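Local structure of exopolygalacturonate lyase (Vibrio vulnificus, 5A29) at residues L56-T64 against R511-A519. The protein probably cleaves pectin-type polysaccharides by beta-elimination, as a manganese-binding lyase of polysaccharide lyase family 2. Sequence-based numbering, arbitrary orientation.
Sequences LLADGINTT and RYLNASIDA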
loop_
_atom_site.group_PDB
_atom_site.type_symbol
_atom_site.label_atom_id
_atom_site.label_comp_id
_atom_site.label_asym_id
_atom_site.label_seq_id
_atom_site.Cartn_x
_atom_site.Cartn_y
_atom_site.Cartn_z
ATOM N N LEU A 56 7.132 6.539 22.488
ATOM C CA LEU A 56 6.262 5.751 21.619
ATOM C C LEU A 56 4.876 6.387 21.449
ATOM O O LEU A 56 4.359 7.048 22.370
ATOM C CB LEU A 56 6.116 4.310 22.107
ATOM C CG LEU A 56 7.325 3.375 22.186
ATOM C CD1 LEU A 56 6.713 2.044 22.657
ATOM C CD2 LEU A 56 8.013 3.273 20.830
ATOM N N LEU A 57 4.221 6.099 20.333
ATOM C CA LEU A 57 2.889 6.622 20.045
ATOM C C LEU A 57 1.893 5.493 19.963
ATOM O O LEU A 57 2.219 4.403 19.482
ATOM C CB LEU A 57 2.895 7.355 18.691
ATOM C CG LEU A 57 3.453 8.772 18.660
ATOM C CD1 LEU A 57 3.459 9.235 17.227
ATOM C CD2 LEU A 57 2.558 9.729 19.447
ATOM N N ALA A 58 0.656 5.793 20.348
ATOM C CA ALA A 58 -0.466 4.943 20.112
ATOM C C ALA A 58 -0.705 4.852 18.587
ATOM O O ALA A 58 -0.538 5.821 17.871
ATOM C CB ALA A 58 -1.701 5.537 20.809
ATOM N N ASP A 59 -1.166 3.708 18.107
ATOM C CA ASP A 59 -1.679 3.637 16.717
ATOM C C ASP A 59 -2.954 4.414 16.481
ATOM O O ASP A 59 -3.262 4.790 15.345
ATOM C CB ASP A 59 -2.089 2.211 16.419
ATOM C CG ASP A 59 -0.946 1.357 15.997
ATOM O OD1 ASP A 59 0.186 1.712 16.370
ATOM O OD2 ASP A 59 -1.199 0.328 15.264
ATOM N N GLY A 60 -3.801 4.541 17.512
ATOM C CA GLY A 60 -5.136 5.071 17.286
ATOM C C GLY A 60 -5.637 5.709 18.609
ATOM O O GLY A 60 -5.121 5.369 19.675
ATOM N N ILE A 61 -6.606 6.621 18.497
ATOM C CA ILE A 61 -7.156 7.349 19.661
ATOM C C ILE A 61 -8.625 7.239 19.658
ATOM O O ILE A 61 -9.279 7.423 18.619
ATOM C CB ILE A 61 -6.791 8.850 19.574
ATOM C CG1 ILE A 61 -5.280 9.025 19.476
ATOM C CG2 ILE A 61 -7.419 9.635 20.722
ATOM C CD1 ILE A 61 -4.562 8.653 20.734
ATOM N N ASN A 62 -9.215 6.898 20.828
ATOM C CA ASN A 62 -10.675 6.886 20.955
ATOM C C ASN A 62 -11.161 8.351 20.975
ATOM O O ASN A 62 -10.675 9.123 21.807
ATOM C CB ASN A 62 -11.036 6.170 22.308
ATOM C CG ASN A 62 -12.533 6.128 22.589
ATOM O OD1 ASN A 62 -13.180 7.166 22.617
ATOM N ND2 ASN A 62 -13.103 4.907 22.798
ATOM N N THR A 63 -12.084 8.764 20.097
ATOM C CA THR A 63 -12.298 10.206 20.016
ATOM C C THR A 63 -13.316 10.745 21.081
ATOM O O THR A 63 -13.558 11.942 21.139
ATOM C CB THR A 63 -12.716 10.694 18.629
ATOM O OG1 THR A 63 -13.958 10.086 18.251
ATOM C CG2 THR A 63 -11.585 10.309 17.568
ATOM N N THR A 64 -13.930 9.835 21.811
ATOM C CA THR A 64 -14.835 10.205 22.934
ATOM C C THR A 64 -14.017 10.241 24.201
ATOM O O THR A 64 -13.999 11.263 24.894
ATOM C CB THR A 64 -15.911 9.179 23.137
ATOM O OG1 THR A 64 -16.735 9.223 22.007
ATOM C CG2 THR A 64 -16.780 9.513 24.495
ATOM N N ARG A 511 -19.219 9.338 12.066
ATOM C CA ARG A 511 -19.760 8.400 13.109
ATOM C C ARG A 511 -18.738 7.508 13.703
ATOM O O ARG A 511 -18.993 6.846 14.672
ATOM C CB ARG A 511 -20.879 7.528 12.499
ATOM C CG ARG A 511 -22.001 8.363 11.992
ATOM C CD ARG A 511 -23.177 7.472 11.502
ATOM N NE ARG A 511 -24.150 8.456 11.243
ATOM C CZ ARG A 511 -25.000 8.898 12.155
ATOM N NH1 ARG A 511 -25.108 8.289 13.323
ATOM N NH2 ARG A 511 -25.744 9.922 11.819
ATOM N N TYR A 512 -17.553 7.373 13.097
ATOM C CA TYR A 512 -16.557 6.505 13.719
ATOM C C TYR A 512 -16.019 6.984 15.037
ATOM O O TYR A 512 -15.709 8.157 15.221
ATOM C CB TYR A 512 -15.305 6.282 12.796
ATOM C CG TYR A 512 -15.599 5.429 11.579
ATOM C CD1 TYR A 512 -16.542 4.358 11.639
ATOM C CD2 TYR A 512 -14.875 5.623 10.378
ATOM C CE1 TYR A 512 -16.799 3.575 10.525
ATOM C CE2 TYR A 512 -15.063 4.785 9.270
ATOM C CZ TYR A 512 -16.049 3.784 9.345
ATOM O OH TYR A 512 -16.256 3.000 8.244
ATOM N N LEU A 513 -15.813 6.023 15.931
ATOM C CA LEU A 513 -15.322 6.267 17.281
ATOM C C LEU A 513 -13.817 6.485 17.352
ATOM O O LEU A 513 -13.281 7.341 18.093
ATOM C CB LEU A 513 -15.731 5.052 18.164
ATOM C CG LEU A 513 -15.238 5.088 19.613
ATOM C CD1 LEU A 513 -15.778 6.372 20.268
ATOM C CD2 LEU A 513 -15.750 3.841 20.405
ATOM N N ASN A 514 -13.070 5.689 16.593
ATOM C CA ASN A 514 -11.612 5.634 16.833
ATOM C C ASN A 514 -10.799 6.119 15.623
ATOM O O ASN A 514 -11.135 5.721 14.495
ATOM C CB ASN A 514 -11.211 4.161 17.060
ATOM C CG ASN A 514 -11.819 3.587 18.324
ATOM O OD1 ASN A 514 -11.614 4.171 19.418
ATOM N ND2 ASN A 514 -12.553 2.427 18.197
ATOM N N ALA A 515 -9.804 6.976 15.850
ATOM C CA ALA A 515 -9.065 7.581 14.735
ATOM C C ALA A 515 -7.717 6.850 14.629
ATOM O O ALA A 515 -7.106 6.558 15.635
ATOM C CB ALA A 515 -8.803 9.076 14.997
ATOM N N SER A 516 -7.250 6.585 13.406
ATOM C CA SER A 516 -5.886 6.044 13.202
ATOM C C SER A 516 -4.912 7.168 12.967
ATOM O O SER A 516 -5.166 8.075 12.184
ATOM C CB SER A 516 -5.855 5.078 11.949
ATOM O OG SER A 516 -4.485 4.876 11.614
ATOM N N ILE A 517 -3.751 7.120 13.597
ATOM C CA ILE A 517 -2.763 8.144 13.300
ATOM C C ILE A 517 -2.000 7.896 11.986
ATOM O O ILE A 517 -1.106 8.664 11.627
ATOM C CB ILE A 517 -1.717 8.330 14.433
ATOM C CG1 ILE A 517 -0.716 7.148 14.534
ATOM C CG2 ILE A 517 -2.402 8.506 15.771
ATOM C CD1 ILE A 517 0.484 7.556 15.375
ATOM N N ASP A 518 -2.389 6.874 11.253
ATOM C CA ASP A 518 -1.819 6.734 9.881
ATOM C C ASP A 518 -2.662 7.393 8.807
ATOM O O ASP A 518 -2.426 7.208 7.645
ATOM C CB ASP A 518 -1.641 5.249 9.538
ATOM C CG ASP A 518 -0.228 4.943 8.938
ATOM O OD1 ASP A 518 0.725 5.716 9.259
ATOM O OD2 ASP A 518 -0.093 3.900 8.217
ATOM N N ALA A 519 -3.644 8.216 9.200
ATOM C CA ALA A 519 -4.470 8.967 8.223
ATOM C C ALA A 519 -3.561 9.699 7.178
ATOM O O ALA A 519 -2.518 10.303 7.505
ATOM C CB ALA A 519 -5.301 10.002 9.001
HETATM O O HOH W 1 -2.402 3.701 13.016
HETATM O O HOH W 2 -12.007 2.464 21.396
#
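Leu513 O is gripped twice by Thr63. The backbone N of Thr63 comes almost head-on to the carbonyl at 2.7 Å, while Thr63 OG1 donates to the same oxygen from above the carbonyl plane, 2.8 Å away. With chi1 at 61°, OG1 sits between its own N and carbonyl carbon, which lets both donors converge; Arg503 NE adds a hydrogen bond to the hydroxyl. Short strands can join distant parts of a chain: 60-62 and 514-516 form a two-stranded antiparallel sheet that ties the beginning of this lyase to its C-terminal region, away from the manganese and tartrate sites. Ile61 and Ala515 make its hydrogen-bonded pair, flanked by the non-hydrogen-bonded pairs Gly60-Ser516 and Asn62-Asn514. On the face carrying Ile61 and Ala515, Tyr505 of strand 505-506 packs against both.

On the other face Asn514 OD1 lies 3.6 Å from Asn62 CB, the amide planes 76° apart, and a water bridges the amides, accepting from Asn62 ND2 and donating to Asn514 OD1 at 2.6 Å. Asn62 OD1 closes an Asx turn on Thr64 N and accepts from Thr65 N, whereas Asn514 ND2 reaches Ile565 O. Leu513 comes obliquely at the outer end of the Asn62 amide, CD1 3.6 Å from OD1 and CD2 3.7 Å from ND2. At the far end Ile517 N donates to Asp59 O (3.0 Å), and a second water links that oxygen to Ser516 OG, which accepts from Asp518 N in an ST turn. Ile517 CD1 extends past Ala58 O to Leu57 CD1, 3.9 Å away, where Val43 of helix 27-46 touches both side chains.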